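Local coordinates for phosphoserine aminotransferase (Bacillus circulans, PDB 2C0R), which catalyses the reversible, pyridoxal phosphate-dependent transamination of 3-phosphohydroxypyruvate to phosphoserine in serine biosynthesis, and the analogous phosphohydroxythreonine step in pyridoxine biosynthesis, at residues A341-Y344 / E345-E348; A267-K270 / K271-L274. The protein carries 1 engineered substitution. One frame throughout, in Å; residues are numbered along the deposited sequence.

Interaction 1. Residues A341-Y344 / E345-E348; sequences AVPY and ESCE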
# COMPACT_ATOMS: atom_id res chain seq x y z
N ALA A 341 3.84 7.22 19.84
CA ALA A 341 4.29 5.97 20.43
C ALA A 341 5.73 6.03 20.90
O ALA A 341 6.12 5.09 21.61
CB ALA A 341 4.16 4.82 19.43
N VAL A 342 6.49 7.07 20.65
CA VAL A 342 7.86 7.17 21.22
C VAL A 342 7.69 7.40 22.71
O VAL A 342 7.04 8.39 23.10
CB VAL A 342 8.63 8.31 20.53
CG1 VAL A 342 9.98 8.44 21.22
CG2 VAL A 342 8.79 8.03 19.03
N PRO A 343 8.19 6.53 23.58
CA PRO A 343 7.96 6.65 25.00
C PRO A 343 8.77 7.79 25.62
O PRO A 343 9.83 8.18 25.16
CB PRO A 343 8.46 5.31 25.56
CG PRO A 343 8.43 4.38 24.38
CD PRO A 343 8.91 5.27 23.26
N TYR A 344 8.28 8.33 26.72
CA TYR A 344 9.04 9.36 27.43
C TYR A 344 10.39 8.83 27.82
O TYR A 344 11.38 9.56 27.77
CB TYR A 344 8.23 9.78 28.64
CG TYR A 344 8.89 10.85 29.47
CD1 TYR A 344 9.04 12.12 28.94
CD2 TYR A 344 9.32 10.58 30.78
CE1 TYR A 344 9.63 13.14 29.66
CE2 TYR A 344 9.92 11.61 31.49
CZ TYR A 344 10.06 12.87 30.94
OH TYR A 344 10.65 13.87 31.69
N GLU A 345 10.48 7.55 28.17
CA GLU A 345 11.80 7.02 28.55
C GLU A 345 12.81 7.13 27.41
O GLU A 345 14.02 7.31 27.69
CB GLU A 345 11.60 5.57 29.03
CG GLU A 345 10.83 5.55 30.34
CD GLU A 345 9.32 5.74 30.23
OE1 GLU A 345 8.78 5.73 29.08
OE2 GLU A 345 8.63 5.93 31.27
N SER A 346 12.39 7.03 26.14
CA SER A 346 13.36 7.26 25.07
C SER A 346 13.89 8.69 25.09
O SER A 346 15.07 8.99 24.84
CB SER A 346 12.74 7.01 23.69
OG SER A 346 12.57 5.61 23.49
N CYS A 347 12.96 9.61 25.40
CA CYS A 347 13.32 11.03 25.44
C CYS A 347 14.24 11.32 26.63
O CYS A 347 15.17 12.08 26.54
CB CYS A 347 12.03 11.84 25.53
SG CYS A 347 11.07 11.62 24.00
N GLU A 348 13.97 10.72 27.78
CA GLU A 348 14.90 10.89 28.93
C GLU A 348 16.27 10.36 28.60
O GLU A 348 17.30 10.97 28.91
CB GLU A 348 14.36 10.10 30.12
CG GLU A 348 13.12 10.69 30.76
CD GLU A 348 12.67 9.81 31.92
OE1 GLU A 348 12.33 8.64 31.65
OE2 GLU A 348 12.63 10.29 33.07
O HOH W 1 12.47 13.05 33.44
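The carbonyl oxygen Tyr344 O receives two backbone N-H groups one turn on. The sound bond comes from Glu348 N, at 2.8 Å with an N-H...O angle of 162°, approaching nearly along the C=O axis. Cys347 N is equally near at 2.8 Å, but its hydrogen is poorly aimed and the bond is weak. One residue earlier, Pro343 O is shared by two weak donors, Ser346 N at 3.0 Å and Cys347 N at 3.4 Å. Pro343 occupies the N-cap position, where its ring can offer no side-chain acceptor to the first turn. Val342 CG1 packs against Ser346 CB. Glu345 bends back at chi2, which brings OE1 beside Pro343 CB and near the start of the helix, where a negative charge would probably be favoured.

The main side-chain contact pairs Tyr344 with Glu348, residues i and i+4 on one flank of the helix. With CG anti to the backbone N (chi1 -180°), the ring stands out from the helix flank, and the glutamate chain crosses it at about a right angle. Glu348 CG sits over one ring face, 3.9 Å from the centroid, in a CH-pi contact. Its carboxylate passes beyond the ring at CE2, with CD 3.3 Å from Tyr344 CE2 and the two planes 30° apart. A water closes the outer end: it donates to Glu348 OE2 and is also hydrogen-bonded to Tyr344 OH. The opposite ring face receives Lys270 in a cation-pi contact.

Methylene contact on one face and the lysine on the other probably limit turning of the ring, while the water links its hydroxyl to the carboxylate. The pi face would probably favour the lysine's charge.

Interaction 2. Residues A267-K270 / K271-L274; sequences ANRK and KASL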
# COMPACT_ATOMS: atom_id res chain seq x y z
N ALA A 267 1.04 13.96 26.78
CA ALA A 267 2.25 13.15 26.83
C ALA A 267 3.33 13.64 25.88
O ALA A 267 4.54 13.66 26.21
CB ALA A 267 1.96 11.68 26.53
N ASN A 268 2.96 14.04 24.69
CA ASN A 268 3.92 14.53 23.72
C ASN A 268 4.45 15.89 24.12
O ASN A 268 5.62 16.13 23.86
CB ASN A 268 3.22 14.62 22.35
CG ASN A 268 2.79 13.28 21.81
OD1 ASN A 268 3.27 12.24 22.24
ND2 ASN A 268 1.85 13.31 20.88
N ARG A 269 3.61 16.75 24.72
CA ARG A 269 4.16 18.05 25.15
C ARG A 269 5.24 17.83 26.18
O ARG A 269 6.26 18.53 26.21
CB ARG A 269 3.00 18.89 25.69
CG ARG A 269 3.43 20.27 26.22
CD ARG A 269 3.61 21.32 25.19
NE ARG A 269 4.75 21.22 24.28
CZ ARG A 269 5.95 21.70 24.59
NH1 ARG A 269 6.21 22.29 25.76
NH2 ARG A 269 6.91 21.58 23.68
N LYS A 270 4.99 16.85 27.08
CA LYS A 270 5.99 16.55 28.10
C LYS A 270 7.29 16.07 27.49
O LYS A 270 8.39 16.44 27.90
CB LYS A 270 5.37 15.50 29.00
CG LYS A 270 6.30 14.85 30.01
CD LYS A 270 5.51 13.81 30.80
CE LYS A 270 6.43 12.99 31.69
NZ LYS A 270 5.62 11.88 32.30
N LYS A 271 7.17 15.15 26.51
CA LYS A 271 8.35 14.67 25.80
C LYS A 271 9.10 15.80 25.12
O LYS A 271 10.33 15.92 25.23
CB LYS A 271 7.97 13.64 24.71
CG LYS A 271 7.50 12.32 25.31
CD LYS A 271 6.46 11.60 24.44
CE LYS A 271 6.80 11.57 22.98
NZ LYS A 271 5.82 10.75 22.21
N ALA A 272 8.38 16.64 24.36
CA ALA A 272 9.02 17.70 23.61
C ALA A 272 9.68 18.70 24.55
O ALA A 272 10.77 19.18 24.25
CB ALA A 272 7.97 18.39 22.74
N SER A 273 8.98 18.98 25.66
CA SER A 273 9.47 20.01 26.58
C SER A 273 10.81 19.55 27.12
O SER A 273 11.72 20.38 27.27
CB SER A 273 8.45 20.17 27.71
OG SER A 273 8.94 21.04 28.74
N LEU A 274 10.96 18.26 27.41
CA LEU A 274 12.25 17.82 27.97
C LEU A 274 13.39 18.03 27.00
O LEU A 274 14.50 18.46 27.33
CB LEU A 274 12.07 16.33 28.31
CG LEU A 274 13.25 15.78 29.13
CD1 LEU A 274 13.10 16.20 30.59
CD2 LEU A 274 13.28 14.28 28.99
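Lys271 folds back along the preceding helical turn toward Asn268, and the two side chains lie side by side, pointing the same way. Its CB starts 3.5 Å from Asn268 O. CG moves over to Ala267 O, the acceptor of the lysine's own backbone N-H, and CD remains 3.3 Å from that same oxygen. Bends at chi2 and chi3 (149° and 45°) then turn CE toward the amide, 3.7 Å from Asn268 OD1. At the tip, NZ donates to Asn268 OD1 at 3.0 Å, arriving 37° above the carbonyl plane instead of on a lone pair. The ammonium also bonds the backbone oxygens of Ile338, Tyr339 and Val342, while Asn268 ND2 is hydrogen-bonded to Asn340 OD1, which fixes the amide's rotation.

Arg269 takes the other flank of the helix. Bent at chi2 and chi3, it curls over the next turn: NH2 comes 3.5 Å from Ala272 CB, and NH1 lies 3.6 Å from Ser273 CB. Ser273 N is beneath one face of the guanidinium and hydrogen-bonds at 2.8 Å to Arg269 O. The charge is met by Asp297, whose carboxylate forms a salt bridge with NE.

A methionine in place of Lys271 would probably leave Asn268 OD1 and the three loop carbonyls without their shared donor, and the loop less firmly tied to the helix.

Four oxygen acceptors around a buried ammonium with at most three N-H groups imply that at least one hydrogen is shared or that some bonds are less direct. Since none of the four carries a formal charge, the carbonyl dipoles probably contribute much to holding the lysine cation.

Interaction 2 comes first along the chain, within helix 260-280, and interaction 1 follows where the loop after strand 334-337 runs into helix 344-361. Their centres are about 9 Å apart and the two touch directly. Bridged by Lys271 NZ and Val342 O, they also pack helix against helix: Tyr344 CZ lies 3.7 Å from Lys270 CE, and Glu348 CA 3.8 Å from Leu274 CD2. Each contact is local, yet together they join two helices distant in sequence within the C-terminal part of this class-V aminotransferase. The side chains of Val342 and Asn268 lie about 10 and 11 Å from that of Lys197, the lysine that carries the cofactor in the enzyme, though not in this structure.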